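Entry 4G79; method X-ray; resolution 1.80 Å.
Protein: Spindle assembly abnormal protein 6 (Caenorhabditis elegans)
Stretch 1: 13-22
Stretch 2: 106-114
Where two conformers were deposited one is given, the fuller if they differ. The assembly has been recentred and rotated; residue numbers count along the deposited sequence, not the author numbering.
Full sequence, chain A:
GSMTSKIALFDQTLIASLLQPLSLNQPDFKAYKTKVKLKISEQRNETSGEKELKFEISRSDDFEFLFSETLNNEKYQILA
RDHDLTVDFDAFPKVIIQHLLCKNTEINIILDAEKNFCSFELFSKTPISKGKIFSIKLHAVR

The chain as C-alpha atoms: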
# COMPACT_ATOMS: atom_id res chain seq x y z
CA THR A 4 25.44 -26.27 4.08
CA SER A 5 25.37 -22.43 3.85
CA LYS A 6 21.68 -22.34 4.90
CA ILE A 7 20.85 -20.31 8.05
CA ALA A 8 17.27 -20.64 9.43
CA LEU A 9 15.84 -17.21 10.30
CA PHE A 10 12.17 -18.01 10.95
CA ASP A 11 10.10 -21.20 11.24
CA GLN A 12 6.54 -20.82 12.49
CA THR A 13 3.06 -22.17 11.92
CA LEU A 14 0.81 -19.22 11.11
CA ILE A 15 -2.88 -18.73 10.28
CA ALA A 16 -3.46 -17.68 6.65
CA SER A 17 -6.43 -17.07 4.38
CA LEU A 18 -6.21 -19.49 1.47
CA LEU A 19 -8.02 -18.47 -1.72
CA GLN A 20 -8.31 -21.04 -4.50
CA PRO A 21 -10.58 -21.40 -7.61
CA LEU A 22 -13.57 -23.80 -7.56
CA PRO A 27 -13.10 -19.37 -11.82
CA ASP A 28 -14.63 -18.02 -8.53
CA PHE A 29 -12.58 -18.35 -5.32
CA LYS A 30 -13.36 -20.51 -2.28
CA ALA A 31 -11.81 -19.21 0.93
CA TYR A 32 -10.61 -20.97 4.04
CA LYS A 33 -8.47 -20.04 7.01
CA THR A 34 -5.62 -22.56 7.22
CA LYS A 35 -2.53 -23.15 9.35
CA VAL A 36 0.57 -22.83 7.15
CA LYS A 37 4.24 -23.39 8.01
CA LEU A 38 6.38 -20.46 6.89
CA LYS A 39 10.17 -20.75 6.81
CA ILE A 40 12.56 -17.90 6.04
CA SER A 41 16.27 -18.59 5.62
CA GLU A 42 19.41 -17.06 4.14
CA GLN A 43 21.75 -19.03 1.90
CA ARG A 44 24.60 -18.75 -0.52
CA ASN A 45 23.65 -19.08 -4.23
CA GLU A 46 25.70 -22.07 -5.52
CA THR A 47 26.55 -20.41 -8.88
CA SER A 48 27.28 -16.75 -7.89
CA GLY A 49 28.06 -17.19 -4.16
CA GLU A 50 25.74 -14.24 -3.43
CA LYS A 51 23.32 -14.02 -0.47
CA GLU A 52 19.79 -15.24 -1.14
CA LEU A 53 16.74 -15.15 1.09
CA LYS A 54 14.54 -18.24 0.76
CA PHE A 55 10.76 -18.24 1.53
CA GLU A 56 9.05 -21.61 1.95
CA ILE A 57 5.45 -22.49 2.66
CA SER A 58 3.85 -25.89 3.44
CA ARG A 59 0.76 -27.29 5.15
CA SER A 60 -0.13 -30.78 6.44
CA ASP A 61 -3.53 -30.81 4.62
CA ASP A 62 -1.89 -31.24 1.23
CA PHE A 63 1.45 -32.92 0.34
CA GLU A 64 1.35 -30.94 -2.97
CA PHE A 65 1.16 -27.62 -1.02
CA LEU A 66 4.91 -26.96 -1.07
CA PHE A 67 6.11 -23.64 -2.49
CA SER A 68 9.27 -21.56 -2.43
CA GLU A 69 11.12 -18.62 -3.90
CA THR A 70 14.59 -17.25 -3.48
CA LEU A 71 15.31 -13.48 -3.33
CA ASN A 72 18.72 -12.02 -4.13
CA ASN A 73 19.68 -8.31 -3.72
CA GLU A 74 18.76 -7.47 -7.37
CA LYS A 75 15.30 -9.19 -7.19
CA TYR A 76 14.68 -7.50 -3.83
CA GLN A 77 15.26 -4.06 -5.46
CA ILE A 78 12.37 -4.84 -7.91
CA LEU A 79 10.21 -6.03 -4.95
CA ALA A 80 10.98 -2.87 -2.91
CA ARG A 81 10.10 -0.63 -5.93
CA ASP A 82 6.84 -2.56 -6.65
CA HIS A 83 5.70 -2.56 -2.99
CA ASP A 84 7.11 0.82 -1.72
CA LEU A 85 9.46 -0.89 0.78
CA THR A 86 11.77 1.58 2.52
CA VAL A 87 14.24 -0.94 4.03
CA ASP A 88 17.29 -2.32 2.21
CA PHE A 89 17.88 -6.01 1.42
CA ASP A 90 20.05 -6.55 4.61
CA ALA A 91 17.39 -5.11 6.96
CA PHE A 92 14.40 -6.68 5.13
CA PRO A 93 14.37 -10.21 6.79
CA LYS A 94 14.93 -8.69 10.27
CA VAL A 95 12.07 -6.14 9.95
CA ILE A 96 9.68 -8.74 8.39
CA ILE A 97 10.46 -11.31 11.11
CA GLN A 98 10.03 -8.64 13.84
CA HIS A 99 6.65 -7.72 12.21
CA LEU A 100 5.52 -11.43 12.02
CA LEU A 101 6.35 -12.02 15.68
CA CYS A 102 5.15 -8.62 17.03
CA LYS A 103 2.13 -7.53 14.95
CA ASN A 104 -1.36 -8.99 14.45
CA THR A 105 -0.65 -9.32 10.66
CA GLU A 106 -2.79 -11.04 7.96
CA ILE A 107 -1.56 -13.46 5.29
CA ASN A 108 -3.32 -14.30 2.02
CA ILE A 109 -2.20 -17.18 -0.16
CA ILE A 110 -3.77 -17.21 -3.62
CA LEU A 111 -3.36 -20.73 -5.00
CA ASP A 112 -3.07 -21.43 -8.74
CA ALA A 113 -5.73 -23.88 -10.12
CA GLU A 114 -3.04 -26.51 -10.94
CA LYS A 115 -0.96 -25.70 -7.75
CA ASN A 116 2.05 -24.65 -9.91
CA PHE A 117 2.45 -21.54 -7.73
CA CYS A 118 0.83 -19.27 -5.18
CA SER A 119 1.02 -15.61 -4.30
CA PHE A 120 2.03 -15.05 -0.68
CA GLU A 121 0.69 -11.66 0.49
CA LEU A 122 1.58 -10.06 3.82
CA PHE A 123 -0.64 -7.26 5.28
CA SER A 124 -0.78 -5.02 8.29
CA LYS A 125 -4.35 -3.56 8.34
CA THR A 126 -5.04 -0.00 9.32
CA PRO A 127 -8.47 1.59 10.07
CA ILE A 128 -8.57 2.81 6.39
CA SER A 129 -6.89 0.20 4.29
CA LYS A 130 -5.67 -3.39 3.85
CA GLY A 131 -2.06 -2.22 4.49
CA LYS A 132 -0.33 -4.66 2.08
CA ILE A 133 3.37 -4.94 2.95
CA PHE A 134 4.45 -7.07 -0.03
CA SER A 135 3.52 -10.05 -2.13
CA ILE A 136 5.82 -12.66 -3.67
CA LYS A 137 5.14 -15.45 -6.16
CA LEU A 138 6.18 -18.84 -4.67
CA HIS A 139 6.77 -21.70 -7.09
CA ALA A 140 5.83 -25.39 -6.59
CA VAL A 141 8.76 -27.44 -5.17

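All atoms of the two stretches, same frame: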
# COMPACT_ATOMS: atom_id res chain seq x y z
N THR A 13 4.36 -21.86 12.45
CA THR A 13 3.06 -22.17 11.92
C THR A 13 2.22 -20.91 12.13
O THR A 13 2.16 -20.38 13.24
CB THR A 13 2.46 -23.41 12.59
OG1 THR A 13 3.30 -24.53 12.29
CG2 THR A 13 1.05 -23.67 12.13
N LEU A 14 1.62 -20.42 11.06
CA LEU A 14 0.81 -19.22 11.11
C LEU A 14 -0.56 -19.50 10.54
O LEU A 14 -0.70 -20.46 9.79
CB LEU A 14 1.48 -18.10 10.28
CG LEU A 14 2.91 -17.65 10.69
CD1 LEU A 14 3.54 -16.79 9.60
CD2 LEU A 14 2.90 -16.93 12.04
N ILE A 15 -1.55 -18.63 10.85
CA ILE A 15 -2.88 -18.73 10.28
C ILE A 15 -2.89 -17.88 9.04
O ILE A 15 -2.50 -16.72 9.11
CB ILE A 15 -4.03 -18.32 11.27
CG1 ILE A 15 -3.98 -19.03 12.65
CG2 ILE A 15 -5.42 -18.39 10.63
CD1 ILE A 15 -3.71 -20.48 12.70
N ALA A 16 -3.35 -18.41 7.91
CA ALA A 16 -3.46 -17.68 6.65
C ALA A 16 -4.83 -17.83 6.03
O ALA A 16 -5.53 -18.82 6.29
CB ALA A 16 -2.42 -18.19 5.67
N SER A 17 -5.20 -16.89 5.15
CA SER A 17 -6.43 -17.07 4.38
C SER A 17 -6.02 -17.69 3.06
O SER A 17 -5.17 -17.13 2.36
CB SER A 17 -7.18 -15.76 4.18
OG SER A 17 -7.80 -15.32 5.38
N LEU A 18 -6.56 -18.85 2.73
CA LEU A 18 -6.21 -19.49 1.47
C LEU A 18 -7.36 -19.30 0.49
O LEU A 18 -8.50 -19.69 0.79
CB LEU A 18 -5.87 -20.97 1.67
CG LEU A 18 -5.55 -21.82 0.40
CD1 LEU A 18 -4.27 -21.40 -0.25
CD2 LEU A 18 -5.44 -23.30 0.76
N LEU A 19 -7.05 -18.69 -0.65
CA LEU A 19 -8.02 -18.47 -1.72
C LEU A 19 -7.65 -19.36 -2.89
O LEU A 19 -6.49 -19.38 -3.30
CB LEU A 19 -8.08 -17.00 -2.17
CG LEU A 19 -7.99 -15.89 -1.09
CD1 LEU A 19 -7.82 -14.53 -1.72
CD2 LEU A 19 -9.22 -15.89 -0.19
N GLN A 20 -8.60 -20.16 -3.38
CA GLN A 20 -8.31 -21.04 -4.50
C GLN A 20 -9.56 -21.14 -5.40
O GLN A 20 -10.68 -21.08 -4.89
CB GLN A 20 -7.82 -22.43 -4.01
CG GLN A 20 -8.90 -23.29 -3.33
CD GLN A 20 -8.35 -24.53 -2.66
OE1 GLN A 20 -8.41 -24.67 -1.43
NE2 GLN A 20 -7.87 -25.48 -3.45
N PRO A 21 -9.40 -21.28 -6.74
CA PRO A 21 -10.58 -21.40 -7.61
C PRO A 21 -11.40 -22.66 -7.34
O PRO A 21 -10.87 -23.63 -6.78
CB PRO A 21 -9.99 -21.42 -9.03
CG PRO A 21 -8.60 -21.91 -8.85
CD PRO A 21 -8.15 -21.34 -7.53
N LEU A 22 -12.68 -22.66 -7.75
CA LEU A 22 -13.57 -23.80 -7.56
C LEU A 22 -13.36 -24.83 -8.67
O LEU A 22 -12.42 -25.61 -8.61
CB LEU A 22 -15.04 -23.35 -7.52
CG LEU A 22 -15.45 -22.47 -6.34
CD1 LEU A 22 -16.64 -21.60 -6.71
CD2 LEU A 22 -15.76 -23.29 -5.11
N GLU A 106 -1.88 -10.19 8.73
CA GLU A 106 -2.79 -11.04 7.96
C GLU A 106 -2.07 -11.55 6.72
O GLU A 106 -1.44 -10.76 6.01
CB GLU A 106 -4.07 -10.29 7.56
CG GLU A 106 -4.79 -9.56 8.68
CD GLU A 106 -4.36 -8.11 8.81
OE1 GLU A 106 -4.56 -7.35 7.84
OE2 GLU A 106 -3.78 -7.75 9.86
N ILE A 107 -2.17 -12.86 6.47
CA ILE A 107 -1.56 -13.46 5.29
C ILE A 107 -2.63 -13.98 4.34
O ILE A 107 -3.53 -14.72 4.76
CB ILE A 107 -0.56 -14.60 5.69
CG1 ILE A 107 0.68 -14.04 6.43
CG2 ILE A 107 -0.09 -15.42 4.44
CD1 ILE A 107 1.45 -15.11 7.15
N ASN A 108 -2.48 -13.67 3.06
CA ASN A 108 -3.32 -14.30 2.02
C ASN A 108 -2.44 -15.11 1.14
O ASN A 108 -1.36 -14.64 0.74
CB ASN A 108 -4.08 -13.32 1.13
CG ASN A 108 -5.23 -12.59 1.74
OD1 ASN A 108 -5.72 -12.91 2.82
ND2 ASN A 108 -5.68 -11.55 1.04
N ILE A 109 -2.90 -16.31 0.79
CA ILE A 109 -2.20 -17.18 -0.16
C ILE A 109 -3.20 -17.45 -1.27
O ILE A 109 -4.32 -17.91 -1.00
CB ILE A 109 -1.63 -18.47 0.49
CG1 ILE A 109 -0.54 -18.13 1.55
CG2 ILE A 109 -1.07 -19.42 -0.58
CD1 ILE A 109 -0.47 -19.19 2.66
N ILE A 110 -2.87 -17.03 -2.49
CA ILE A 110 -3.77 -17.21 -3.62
C ILE A 110 -3.15 -18.33 -4.43
O ILE A 110 -2.08 -18.16 -4.99
CB ILE A 110 -3.99 -15.90 -4.42
CG1 ILE A 110 -4.56 -14.78 -3.52
CG2 ILE A 110 -4.88 -16.13 -5.64
CD1 ILE A 110 -3.70 -13.68 -3.41
N LEU A 111 -3.80 -19.50 -4.38
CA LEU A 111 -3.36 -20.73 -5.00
C LEU A 111 -3.78 -20.83 -6.45
O LEU A 111 -4.96 -20.67 -6.76
CB LEU A 111 -3.95 -21.91 -4.20
CG LEU A 111 -3.33 -23.28 -4.40
CD1 LEU A 111 -1.89 -23.29 -3.98
CD2 LEU A 111 -4.08 -24.32 -3.60
N ASP A 112 -2.82 -21.17 -7.32
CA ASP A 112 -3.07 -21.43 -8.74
C ASP A 112 -3.94 -22.69 -8.86
O ASP A 112 -3.83 -23.58 -8.01
CB ASP A 112 -1.72 -21.60 -9.47
CG ASP A 112 -1.83 -22.10 -10.89
OD1 ASP A 112 -2.55 -21.46 -11.69
OD2 ASP A 112 -1.21 -23.14 -11.20
N ALA A 113 -4.83 -22.75 -9.88
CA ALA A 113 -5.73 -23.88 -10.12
C ALA A 113 -5.01 -25.24 -10.14
O ALA A 113 -5.51 -26.20 -9.56
CB ALA A 113 -6.50 -23.68 -11.43
N GLU A 114 -3.84 -25.30 -10.82
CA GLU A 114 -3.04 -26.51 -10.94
C GLU A 114 -1.94 -26.63 -9.87
O GLU A 114 -1.10 -27.52 -9.97
CB GLU A 114 -2.42 -26.59 -12.34
CG GLU A 114 -3.28 -27.37 -13.32
CD GLU A 114 -2.82 -27.34 -14.77
OE1 GLU A 114 -1.59 -27.36 -15.01
OE2 GLU A 114 -3.70 -27.32 -15.66
O HOH W 1 -3.81 -14.46 8.40
O HOH W 2 -5.79 -13.67 6.84

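Two strands at least ninety residues apart in sequence lie side by side and run the same way, their axes diverging by 38° as twisted parallel strands do. The register is simple: Ser17 sits beside Asn108, Leu18 beside Ile109 and Leu19 beside Ile110, with CA atoms 4.8 to 4.9 Å apart. About 628 Å² is buried, counting both sides.

Stretch 2 enters at Glu106, whose CA-to-CB bond points sideways and whose carboxylate end leaves the contact; it touches nothing in stretch 1. Pairing begins with water in place of a direct bond: one molecule donates to Ile15 O (2.7 Å) and accepts from Ile107 N (3.0 Å), bridging the strands where they are still too far apart to bond directly. Ile107 then closes the gap, its O accepting from Ser17 N at 2.8 Å and nearly straight at 175°. A second water donates to the same Ile107 O (3.2 Å) and hydrogen-bonds Ser17 OG (3.0 Å). The Ile107 side chain is well covered: its CD1 meets Leu14 CD1 at 3.6 Å, and its CG2 lies 3.8 Å from Ala16 CB.

Asn108 shares a face with Ser17, and the end of its side chain comes nearer to stretch 1, placing OD1 3.5 Å from Ser17 CB. This is packing; OD1 finds its hydrogen bond elsewhere in the structure. On the backbone, Asn108 CA directs its hydrogen at Ser17 O (3.4 Å).

Ile109 makes two of the four direct hydrogen bonds. Its N donates to Ser17 O and its O accepts from Leu19 N, both at 2.9 Å, the two residues flanking Leu18. Leu18 itself has no hydrogen bond to stretch 2, though its CA lies 3.5 Å from Ile109 O. The parallel-sheet rule is plain: alternate residues of stretch 2 carry the backbone bonds, while the bridged pairs alternate faces. The Ile109 side chain joins Leu18 on the other face, with CG2 3.8 Å from Leu18 CD1, and CD1 reaches back to Ala16 CB at 3.7 Å. The small methyl of Ala16 thus touches two isoleucines.

Ile110 returns to the face of Ser17 and Asn108, its CG1 meeting Leu19 CD1 at 3.7 Å, while its CA approaches Leu19 O at 3.5 Å. Leu111 N supplies the last rung, donating to Leu19 O at 2.9 Å; its CB packs 3.9 Å from Gln20 CB and 4.0 Å from Leu18 CD1.

There the ladder stops. Pro21 has no amide hydrogen to offer Leu111 O, and its CD instead rests 3.3 Å from that oxygen. Asp112 turns away, but Ala113 CB lies 3.8 Å from Pro21 CG.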